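Local coordinates for putative adenylate cyclase (Vibrio parahaemolyticus, PDB 2ACA), which probably converts ATP to cyclic AMP as a class IV type adenylate cyclase of the CYTH family, although its function remains unproven, at residues E43-Y48 / Q109-I114; K60-R65 / K73-K78; E39-S44 / I67-I72. All coordinates share one frame; numbering follows the deposited sequence.

The three contacts knit four consecutive strands of one antiparallel sheet. Contact 1 joins strand 35-49 to strand 106-120, contact 2 is the hairpin of strands 61-68 and 72-78, and contact 3 ties the preceding part of strand 35-49, Glu39-Ser44, to the turn end of that hairpin. All three are partly buried. In contacts 1 and 2 one face carries charged groups among apolar ones, joined through Arg65 of contact 2, whose NE forms salt bridges with Asp45 and Glu43 of contact 1; the other face of contact 2 is apolar and meets the second subunit. Contact 3 lies farthest from the chain centre, and its short strand pairing gives way to a side-chain amide and a turn.

Contact 1. Residues E43-Y48 / Q109-I114; sequences ESDWFY and QCSKKI
With CG anti to its backbone N (chi1 171°) and the chain extended beyond it, Gln109 runs alongside Phe47 and brings its amide over the phenyl ring. NE2 sits above the ring centre, 3.5 Å from Phe47 CE1, and the amide plane stands 79° from the ring, so the group is nearly upright on the face instead of stacked flat. Ser111 takes the crowded first torsion, with OG between the backbone N and the carbonyl carbon (chi1 61°), and this sets the hydroxyl 3.5 Å from Asp45 CB. Glu43 extends beside Lys113, whose bent chain lays CD 3.7 Å from Glu43 OE2; the ammonium does not reach the carboxylate, and it makes a cation-pi contact with Tyr175 instead.

The strands are antiparallel neighbours, and the face carrying Glu43, Asp45, Phe47, Ser111 and Lys113 has the charged character expected of the substrate tunnel in CYTH proteins, a likely but unproven role here. Glu43 OE2 and Asp45 OD1 lie only 2.6 Å apart, so one acid probably holds a proton. Salt bridges to Arg65 from both acids, and to Arg115 from Glu43, would temper the negative charge. One water bridges the strands: it donates to Glu43 O and to Asp45 OD1, the latter at 2.6 Å, and accepts from Ser111 OG.

Backbone bonds fix the register. Glu43 N meets Lys113 O at 2.6 Å, nearly along the C=O axis, whereas the return bond from Lys113 N to Glu43 O is weak. Asp45 and Ser111 exchange a pair of bonds, and Phe47 N reaches Gln109 O at 2.7 Å. On the reverse face Trp46 CD1 rests 4.1 Å from Cys110 CB, while helix 93-102 packs against the indole.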
loop_
_atom_site.group_PDB
_atom_site.type_symbol
_atom_site.label_atom_id
_atom_site.label_comp_id
_atom_site.label_asym_id
_atom_site.label_seq_id
_atom_site.Cartn_x
_atom_site.Cartn_y
_atom_site.Cartn_z
ATOM N N GLU A 43 -15.751 -9.216 5.211
ATOM C CA GLU A 43 -14.844 -8.083 5.230
ATOM C C GLU A 43 -14.257 -7.913 6.615
ATOM O O GLU A 43 -14.985 -7.825 7.596
ATOM C CB GLU A 43 -15.530 -6.775 4.831
ATOM C CG GLU A 43 -14.557 -5.584 4.892
ATOM C CD GLU A 43 -15.197 -4.248 4.573
ATOM O OE1 GLU A 43 -15.653 -4.058 3.426
ATOM O OE2 GLU A 43 -15.240 -3.381 5.470
ATOM N N SER A 44 -12.932 -7.882 6.680
ATOM C CA SER A 44 -12.223 -7.690 7.939
ATOM C C SER A 44 -11.586 -6.312 7.897
ATOM O O SER A 44 -11.038 -5.903 6.871
ATOM C CB SER A 44 -11.128 -8.741 8.104
ATOM O OG SER A 44 -11.666 -10.047 8.070
ATOM N N ASP A 45 -11.690 -5.587 8.996
ATOM C CA ASP A 45 -11.089 -4.269 9.087
ATOM C C ASP A 45 -10.203 -4.182 10.323
ATOM O O ASP A 45 -10.553 -4.670 11.404
ATOM C CB ASP A 45 -12.161 -3.173 9.130
ATOM C CG ASP A 45 -12.930 -3.057 7.821
ATOM O OD1 ASP A 45 -13.889 -3.829 7.621
ATOM O OD2 ASP A 45 -12.562 -2.204 6.982
ATOM N N TRP A 46 -9.039 -3.577 10.139
ATOM C CA TRP A 46 -8.079 -3.383 11.210
ATOM C C TRP A 46 -7.834 -1.889 11.299
ATOM O O TRP A 46 -7.285 -1.303 10.365
ATOM C CB TRP A 46 -6.764 -4.083 10.872
ATOM C CG TRP A 46 -6.811 -5.565 10.937
ATOM C CD1 TRP A 46 -6.512 -6.343 12.018
ATOM C CD2 TRP A 46 -7.128 -6.466 9.867
ATOM N NE1 TRP A 46 -6.613 -7.676 11.685
ATOM C CE2 TRP A 46 -6.994 -7.780 10.374
ATOM C CE3 TRP A 46 -7.510 -6.292 8.529
ATOM C CZ2 TRP A 46 -7.226 -8.915 9.591
ATOM C CZ3 TRP A 46 -7.739 -7.418 7.750
ATOM C CH2 TRP A 46 -7.597 -8.717 8.285
ATOM N N PHE A 47 -8.254 -1.269 12.398
ATOM C CA PHE A 47 -8.047 0.166 12.578
ATOM C C PHE A 47 -6.742 0.398 13.337
ATOM O O PHE A 47 -6.462 -0.286 14.324
ATOM C CB PHE A 47 -9.207 0.794 13.355
ATOM C CG PHE A 47 -10.527 0.700 12.652
ATOM C CD1 PHE A 47 -11.120 -0.539 12.414
ATOM C CD2 PHE A 47 -11.169 1.853 12.202
ATOM C CE1 PHE A 47 -12.337 -0.628 11.734
ATOM C CE2 PHE A 47 -12.383 1.778 11.522
ATOM C CZ PHE A 47 -12.968 0.534 11.287
ATOM N N TYR A 48 -5.961 1.375 12.883
ATOM C CA TYR A 48 -4.681 1.690 13.517
ATOM C C TYR A 48 -4.558 3.108 14.036
ATOM O O TYR A 48 -5.243 4.026 13.575
ATOM C CB TYR A 48 -3.524 1.473 12.544
ATOM C CG TYR A 48 -3.295 0.048 12.146
ATOM C CD1 TYR A 48 -4.110 -0.570 11.207
ATOM C CD2 TYR A 48 -2.254 -0.686 12.704
ATOM C CE1 TYR A 48 -3.895 -1.880 10.834
ATOM C CE2 TYR A 48 -2.031 -2.002 12.335
ATOM C CZ TYR A 48 -2.855 -2.590 11.402
ATOM O OH TYR A 48 -2.650 -3.889 11.035
ATOM N N GLN A 109 -8.419 -1.553 17.017
ATOM C CA GLN A 109 -9.705 -2.193 16.773
ATOM C C GLN A 109 -9.690 -3.041 15.506
ATOM O O GLN A 109 -9.056 -2.685 14.499
ATOM C CB GLN A 109 -10.794 -1.122 16.675
ATOM C CG GLN A 109 -12.143 -1.617 16.205
ATOM C CD GLN A 109 -13.178 -0.508 16.163
ATOM O OE1 GLN A 109 -13.735 -0.116 17.195
ATOM N NE2 GLN A 109 -13.430 0.018 14.968
ATOM N N CYS A 110 -10.374 -4.178 15.576
ATOM C CA CYS A 110 -10.488 -5.086 14.446
ATOM C C CYS A 110 -11.952 -5.481 14.340
ATOM O O CYS A 110 -12.674 -5.451 15.331
ATOM C CB CYS A 110 -9.601 -6.321 14.639
ATOM S SG CYS A 110 -9.683 -7.088 16.260
ATOM N N SER A 111 -12.395 -5.841 13.140
ATOM C CA SER A 111 -13.789 -6.207 12.951
ATOM C C SER A 111 -14.017 -7.068 11.729
ATOM O O SER A 111 -13.210 -7.073 10.794
ATOM C CB SER A 111 -14.640 -4.946 12.831
ATOM O OG SER A 111 -14.228 -4.180 11.709
ATOM N N LYS A 112 -15.134 -7.794 11.753
ATOM C CA LYS A 112 -15.548 -8.665 10.659
ATOM C C LYS A 112 -17.015 -8.387 10.350
ATOM O O LYS A 112 -17.780 -8.003 11.233
ATOM C CB LYS A 112 -15.393 -10.140 11.038
ATOM C CG LYS A 112 -13.964 -10.609 11.237
ATOM C CD LYS A 112 -13.897 -12.131 11.237
ATOM C CE LYS A 112 -12.486 -12.640 11.515
ATOM N NZ LYS A 112 -12.034 -12.345 12.908
ATOM N N LYS A 113 -17.413 -8.593 9.102
ATOM C CA LYS A 113 -18.796 -8.361 8.708
ATOM C C LYS A 113 -18.946 -8.997 7.339
ATOM O O LYS A 113 -17.951 -9.210 6.642
ATOM C CB LYS A 113 -19.090 -6.855 8.613
ATOM C CG LYS A 113 -18.611 -6.231 7.309
ATOM C CD LYS A 113 -18.077 -4.807 7.455
ATOM C CE LYS A 113 -19.169 -3.781 7.648
ATOM N NZ LYS A 113 -19.677 -3.812 9.033
ATOM N N ILE A 114 -20.181 -9.323 6.969
ATOM C CA ILE A 114 -20.455 -9.915 5.672
ATOM C C ILE A 114 -20.918 -8.745 4.820
ATOM O O ILE A 114 -21.797 -7.986 5.229
ATOM C CB ILE A 114 -21.560 -10.997 5.773
ATOM C CG1 ILE A 114 -21.136 -12.071 6.779
ATOM C CG2 ILE A 114 -21.798 -11.640 4.418
ATOM C CD1 ILE A 114 -19.829 -12.790 6.426
HETATM O O HOH W 1 -15.239 -5.555 9.039
#

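Contact 2. Residues K60-R65 / K73-K78; sequences KSLVLR and KLWIVK. With PO4 (phosphate ion), chain D.
Leu62 pushes its CD1 methyl into the notch between the indole edge of Trp75 and the side chain of Val77, 3.5 Å from Trp75 NE1 and 3.8 Å from Val77 CG2. NE1 is buried there and has no hydrogen-bonding partner in the model. Farther along, Leu64 CD2 tucks against the root of the same tryptophan, 4.1 Å from Trp75 CB, while Trp75 itself stacks on Trp75 of the second subunit.

The two strands form a beta hairpin, paired by six backbone hydrogen bonds of which Val63 N to Ile76 O is among the shortest at 2.7 Å. On its other face the branched Val63 and Ile76 meet shoulder to shoulder at their CB atoms, and Arg65 lies alongside Leu74, CD beside CD1. Ser61 OG presses tightly on Lys78 CB at 3.1 Å.

On this same face the Arg65 guanidinium grips a phosphate ion, probably from the crystallisation liquor, with NH1 2.9 Å and NH2 3.1 Å from O4 in the guanidinium plane. NE turns to Asp45 and Glu43 in salt bridges.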
loop_
_atom_site.group_PDB
_atom_site.type_symbol
_atom_site.label_atom_id
_atom_site.label_comp_id
_atom_site.label_asym_id
_atom_site.label_seq_id
_atom_site.Cartn_x
_atom_site.Cartn_y
_atom_site.Cartn_z
ATOM N N LYS A 60 -9.222 11.486 12.344
ATOM C CA LYS A 60 -8.782 10.659 11.234
ATOM C C LYS A 60 -8.808 9.186 11.603
ATOM O O LYS A 60 -8.750 8.824 12.774
ATOM C CB LYS A 60 -7.362 11.060 10.823
ATOM C CG LYS A 60 -7.216 12.515 10.451
ATOM C CD LYS A 60 -5.745 12.900 10.291
ATOM C CE LYS A 60 -5.588 14.379 9.955
ATOM N NZ LYS A 60 -4.160 14.763 9.833
ATOM N N SER A 61 -8.907 8.342 10.591
ATOM C CA SER A 61 -8.903 6.904 10.798
ATOM C C SER A 61 -7.994 6.284 9.746
ATOM O O SER A 61 -7.979 6.702 8.583
ATOM C CB SER A 61 -10.326 6.329 10.698
ATOM O OG SER A 61 -10.962 6.713 9.492
ATOM N N LEU A 62 -7.220 5.300 10.183
ATOM C CA LEU A 62 -6.272 4.579 9.341
ATOM C C LEU A 62 -6.740 3.133 9.356
ATOM O O LEU A 62 -6.833 2.527 10.414
ATOM C CB LEU A 62 -4.869 4.698 9.941
ATOM C CG LEU A 62 -3.753 3.804 9.399
ATOM C CD1 LEU A 62 -3.508 4.063 7.925
ATOM C CD2 LEU A 62 -2.483 4.082 10.204
ATOM N N VAL A 63 -7.028 2.579 8.188
ATOM C CA VAL A 63 -7.537 1.223 8.131
ATOM C C VAL A 63 -6.922 0.300 7.090
ATOM O O VAL A 63 -6.635 0.715 5.971
ATOM C CB VAL A 63 -9.084 1.258 7.870
ATOM C CG1 VAL A 63 -9.643 -0.160 7.735
ATOM C CG2 VAL A 63 -9.790 2.018 8.998
ATOM N N LEU A 64 -6.696 -0.949 7.478
ATOM C CA LEU A 64 -6.231 -1.958 6.549
ATOM C C LEU A 64 -7.503 -2.797 6.393
ATOM O O LEU A 64 -8.171 -3.115 7.390
ATOM C CB LEU A 64 -5.074 -2.774 7.135
ATOM C CG LEU A 64 -3.713 -2.045 7.097
ATOM C CD1 LEU A 64 -2.587 -2.973 7.535
ATOM C CD2 LEU A 64 -3.446 -1.553 5.676
ATOM N N ARG A 65 -7.867 -3.131 5.161
ATOM C CA ARG A 65 -9.100 -3.887 4.931
ATOM C C ARG A 65 -8.925 -4.987 3.916
ATOM O O ARG A 65 -8.298 -4.786 2.882
ATOM C CB ARG A 65 -10.215 -2.928 4.473
ATOM C CG ARG A 65 -11.454 -3.595 3.867
ATOM C CD ARG A 65 -12.468 -2.542 3.370
ATOM N NE ARG A 65 -12.892 -1.645 4.440
ATOM C CZ ARG A 65 -13.638 -0.557 4.256
ATOM N NH1 ARG A 65 -14.044 -0.225 3.039
ATOM N NH2 ARG A 65 -13.981 0.201 5.289
ATOM N N LYS A 73 -7.938 -5.919 -1.126
ATOM C CA LYS A 73 -7.192 -5.487 0.051
ATOM C C LYS A 73 -6.868 -4.012 -0.080
ATOM O O LYS A 73 -6.296 -3.580 -1.082
ATOM C CB LYS A 73 -5.917 -6.329 0.179
ATOM C CG LYS A 73 -6.237 -7.799 0.397
ATOM C CD LYS A 73 -5.027 -8.721 0.363
ATOM C CE LYS A 73 -4.480 -8.884 -1.038
ATOM N NZ LYS A 73 -3.576 -10.069 -1.119
ATOM N N LEU A 74 -7.231 -3.241 0.933
ATOM C CA LEU A 74 -7.026 -1.805 0.871
ATOM C C LEU A 74 -6.346 -1.184 2.067
ATOM O O LEU A 74 -6.397 -1.700 3.169
ATOM C CB LEU A 74 -8.379 -1.103 0.676
ATOM C CG LEU A 74 -9.213 -1.488 -0.555
ATOM C CD1 LEU A 74 -10.694 -1.376 -0.231
ATOM C CD2 LEU A 74 -8.852 -0.580 -1.730
ATOM N N TRP A 75 -5.704 -0.057 1.807
ATOM C CA TRP A 75 -5.050 0.742 2.828
ATOM C C TRP A 75 -5.917 2.002 2.740
ATOM O O TRP A 75 -6.020 2.615 1.679
ATOM C CB TRP A 75 -3.580 0.976 2.436
ATOM C CG TRP A 75 -2.901 2.101 3.135
ATOM C CD1 TRP A 75 -3.262 2.681 4.317
ATOM C CD2 TRP A 75 -1.732 2.788 2.691
ATOM N NE1 TRP A 75 -2.391 3.691 4.634
ATOM C CE2 TRP A 75 -1.437 3.778 3.652
ATOM C CE3 TRP A 75 -0.896 2.661 1.568
ATOM C CZ2 TRP A 75 -0.344 4.643 3.529
ATOM C CZ3 TRP A 75 0.189 3.519 1.443
ATOM C CH2 TRP A 75 0.457 4.500 2.420
ATOM N N ILE A 76 -6.563 2.363 3.845
ATOM C CA ILE A 76 -7.483 3.506 3.863
ATOM C C ILE A 76 -7.253 4.551 4.934
ATOM O O ILE A 76 -6.915 4.228 6.071
ATOM C CB ILE A 76 -8.957 3.045 4.108
ATOM C CG1 ILE A 76 -9.298 1.825 3.257
ATOM C CG2 ILE A 76 -9.923 4.206 3.878
ATOM C CD1 ILE A 76 -9.113 2.010 1.811
ATOM N N VAL A 77 -7.472 5.811 4.571
ATOM C CA VAL A 77 -7.394 6.896 5.538
ATOM C C VAL A 77 -8.596 7.825 5.327
ATOM O O VAL A 77 -8.796 8.363 4.235
ATOM C CB VAL A 77 -6.107 7.705 5.419
ATOM C CG1 VAL A 77 -6.129 8.826 6.425
ATOM C CG2 VAL A 77 -4.906 6.810 5.677
ATOM N N LYS A 78 -9.401 7.988 6.377
ATOM C CA LYS A 78 -10.584 8.836 6.324
ATOM C C LYS A 78 -10.387 10.076 7.174
ATOM O O LYS A 78 -9.712 10.026 8.207
ATOM C CB LYS A 78 -11.818 8.081 6.827
ATOM C CG LYS A 78 -12.331 6.994 5.895
ATOM C CD LYS A 78 -13.534 6.284 6.502
ATOM C CE LYS A 78 -14.117 5.229 5.570
ATOM N NZ LYS A 78 -14.758 5.826 4.366
HETATM P P PO4 D . -17.021 2.088 3.971
HETATM O O1 PO4 D . -17.119 1.709 5.405
HETATM O O2 PO4 D . -17.657 3.415 3.761
HETATM O O3 PO4 D . -17.714 1.071 3.143
HETATM O O4 PO4 D . -15.592 2.157 3.573
#

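Contact 3. Residues E39-S44 / I67-I72; sequences ENNQES and IQPAGI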
loop_
_atom_site.group_PDB
_atom_site.type_symbol
_atom_site.label_atom_id
_atom_site.label_comp_id
_atom_site.label_asym_id
_atom_site.label_seq_id
_atom_site.Cartn_x
_atom_site.Cartn_y
_atom_site.Cartn_z
ATOM N N GLU A 39 -20.701 -10.288 -3.820
ATOM C CA GLU A 39 -21.803 -10.496 -2.901
ATOM C C GLU A 39 -21.402 -11.479 -1.819
ATOM O O GLU A 39 -20.641 -12.411 -2.072
ATOM C CB GLU A 39 -23.010 -11.060 -3.655
ATOM C CG GLU A 39 -23.484 -10.218 -4.834
ATOM C CD GLU A 39 -24.505 -10.955 -5.688
ATOM O OE1 GLU A 39 -25.011 -10.371 -6.667
ATOM O OE2 GLU A 39 -24.797 -12.128 -5.379
ATOM N N ASN A 40 -21.911 -11.255 -0.615
ATOM C CA ASN A 40 -21.656 -12.129 0.530
ATOM C C ASN A 40 -20.193 -12.469 0.878
ATOM O O ASN A 40 -19.892 -13.602 1.269
ATOM C CB ASN A 40 -22.457 -13.421 0.354
ATOM C CG ASN A 40 -23.946 -13.160 0.154
ATOM O OD1 ASN A 40 -24.590 -12.523 0.984
ATOM N ND2 ASN A 40 -24.493 -13.650 -0.952
ATOM N N ASN A 41 -19.288 -11.507 0.732
ATOM C CA ASN A 41 -17.888 -11.745 1.099
ATOM C C ASN A 41 -17.745 -11.388 2.571
ATOM O O ASN A 41 -18.611 -10.728 3.148
ATOM C CB ASN A 41 -16.925 -10.842 0.319
ATOM C CG ASN A 41 -16.617 -11.359 -1.070
ATOM O OD1 ASN A 41 -15.545 -11.099 -1.604
ATOM N ND2 ASN A 41 -17.560 -12.071 -1.670
ATOM N N GLN A 42 -16.655 -11.828 3.182
ATOM C CA GLN A 42 -16.398 -11.478 4.565
ATOM C C GLN A 42 -15.424 -10.301 4.519
ATOM O O GLN A 42 -14.398 -10.365 3.834
ATOM C CB GLN A 42 -15.751 -12.636 5.322
ATOM C CG GLN A 42 -15.577 -12.346 6.805
ATOM C CD GLN A 42 -14.695 -13.358 7.510
ATOM O OE1 GLN A 42 -13.504 -13.478 7.213
ATOM N NE2 GLN A 42 -15.276 -14.090 8.453
ATOM N N GLU A 43 -15.751 -9.216 5.211
ATOM C CA GLU A 43 -14.844 -8.083 5.230
ATOM C C GLU A 43 -14.257 -7.913 6.615
ATOM O O GLU A 43 -14.985 -7.825 7.596
ATOM C CB GLU A 43 -15.530 -6.775 4.831
ATOM C CG GLU A 43 -14.557 -5.584 4.892
ATOM C CD GLU A 43 -15.197 -4.248 4.573
ATOM O OE1 GLU A 43 -15.653 -4.058 3.426
ATOM O OE2 GLU A 43 -15.240 -3.381 5.470
ATOM N N SER A 44 -12.932 -7.882 6.680
ATOM C CA SER A 44 -12.223 -7.690 7.939
ATOM C C SER A 44 -11.586 -6.312 7.897
ATOM O O SER A 44 -11.038 -5.903 6.871
ATOM C CB SER A 44 -11.128 -8.741 8.104
ATOM O OG SER A 44 -11.666 -10.047 8.070
ATOM N N ILE A 67 -11.155 -8.162 1.899
ATOM C CA ILE A 67 -12.449 -8.707 1.540
ATOM C C ILE A 67 -12.212 -10.040 0.849
ATOM O O ILE A 67 -11.536 -10.106 -0.177
ATOM C CB ILE A 67 -13.204 -7.740 0.588
ATOM C CG1 ILE A 67 -13.410 -6.386 1.286
ATOM C CG2 ILE A 67 -14.553 -8.336 0.196
ATOM C CD1 ILE A 67 -14.003 -5.310 0.408
ATOM N N GLN A 68 -12.758 -11.103 1.430
ATOM C CA GLN A 68 -12.608 -12.441 0.876
ATOM C C GLN A 68 -13.958 -13.074 0.603
ATOM O O GLN A 68 -14.927 -12.807 1.310
ATOM C CB GLN A 68 -11.802 -13.315 1.835
ATOM C CG GLN A 68 -10.296 -13.217 1.607
ATOM C CD GLN A 68 -9.483 -13.682 2.794
ATOM O OE1 GLN A 68 -8.279 -13.923 2.679
ATOM N NE2 GLN A 68 -10.130 -13.794 3.947
ATOM N N PRO A 69 -14.029 -13.963 -0.401
ATOM C CA PRO A 69 -12.909 -14.382 -1.256
ATOM C C PRO A 69 -12.557 -13.513 -2.470
ATOM O O PRO A 69 -11.779 -13.939 -3.316
ATOM C CB PRO A 69 -13.320 -15.793 -1.670
ATOM C CG PRO A 69 -14.806 -15.653 -1.816
ATOM C CD PRO A 69 -15.195 -14.848 -0.590
ATOM N N ALA A 70 -13.122 -12.313 -2.568
ATOM C CA ALA A 70 -12.823 -11.450 -3.702
ATOM C C ALA A 70 -11.326 -11.154 -3.762
ATOM O O ALA A 70 -10.764 -10.963 -4.840
ATOM C CB ALA A 70 -13.596 -10.159 -3.597
ATOM N N GLY A 71 -10.692 -11.104 -2.597
ATOM C CA GLY A 71 -9.269 -10.835 -2.550
ATOM C C GLY A 71 -8.955 -9.359 -2.696
ATOM O O GLY A 71 -7.898 -8.991 -3.201
ATOM N N ILE A 72 -9.878 -8.511 -2.256
ATOM C CA ILE A 72 -9.684 -7.071 -2.334
ATOM C C ILE A 72 -9.038 -6.660 -1.027
ATOM O O ILE A 72 -9.523 -7.016 0.049
ATOM C CB ILE A 72 -11.035 -6.323 -2.530
ATOM C CG1 ILE A 72 -11.568 -6.592 -3.938
ATOM C CG2 ILE A 72 -10.859 -4.833 -2.325
ATOM C CD1 ILE A 72 -12.959 -6.022 -4.190
#
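The flat amide of Asn41 has Gln68 O and Pro69 CD on one side of its plane, Pro69 CD standing 3.8 Å from Asn41 CG where the two side chains cross obliquely. Ala70 N approaches from that same side and donates to Asn41 OD1 at 2.9 Å, coming in 33° above the carbonyl plane and not along a lone pair. OD1 is crowded: Ala70 CB is also 2.9 Å away, and Ile67 CG2 touches OD1 at 3.4 Å from the opposite side of the plane. At the amide's other end, ND2 makes a weak bond back to Glu39 O. With chi1 -81°, which puts CG beside the backbone N, the amide can thus bridge the corner at Glu39 and Asn40 and the turn after Gln68.

Within Glu39-Ser44 and Ile67-Ile72, regular pairing covers two residues a side. Gln42 N donates to Gln68 O at 2.7 Å, nearly along the C=O axis, and Gln68 N returns a bond to Gln42 O at 3.0 Å. Glu43 and Ile67 form the neighbouring non-hydrogen-bonded pair; the aliphatic part of the glutamate runs beside the isoleucine, with Glu43 CG 3.9 Å from Ile67 CG1. Ile67 also packs on Phe38 of the same chain.

The peptide bond before Pro69 is cis, and beyond it the chain folds back so that Ile67 O accepts from both Gly71 N and Ile72 N, Gly71 having a positive phi. Gly71 and Ile72 together face Ile67, a G1 beta bulge closing the hairpin of strands 61-68 and 72-78; Asn40 and Asn41 opposite Arg115 make a second G1 bulge where strand 35-49 turns its corner.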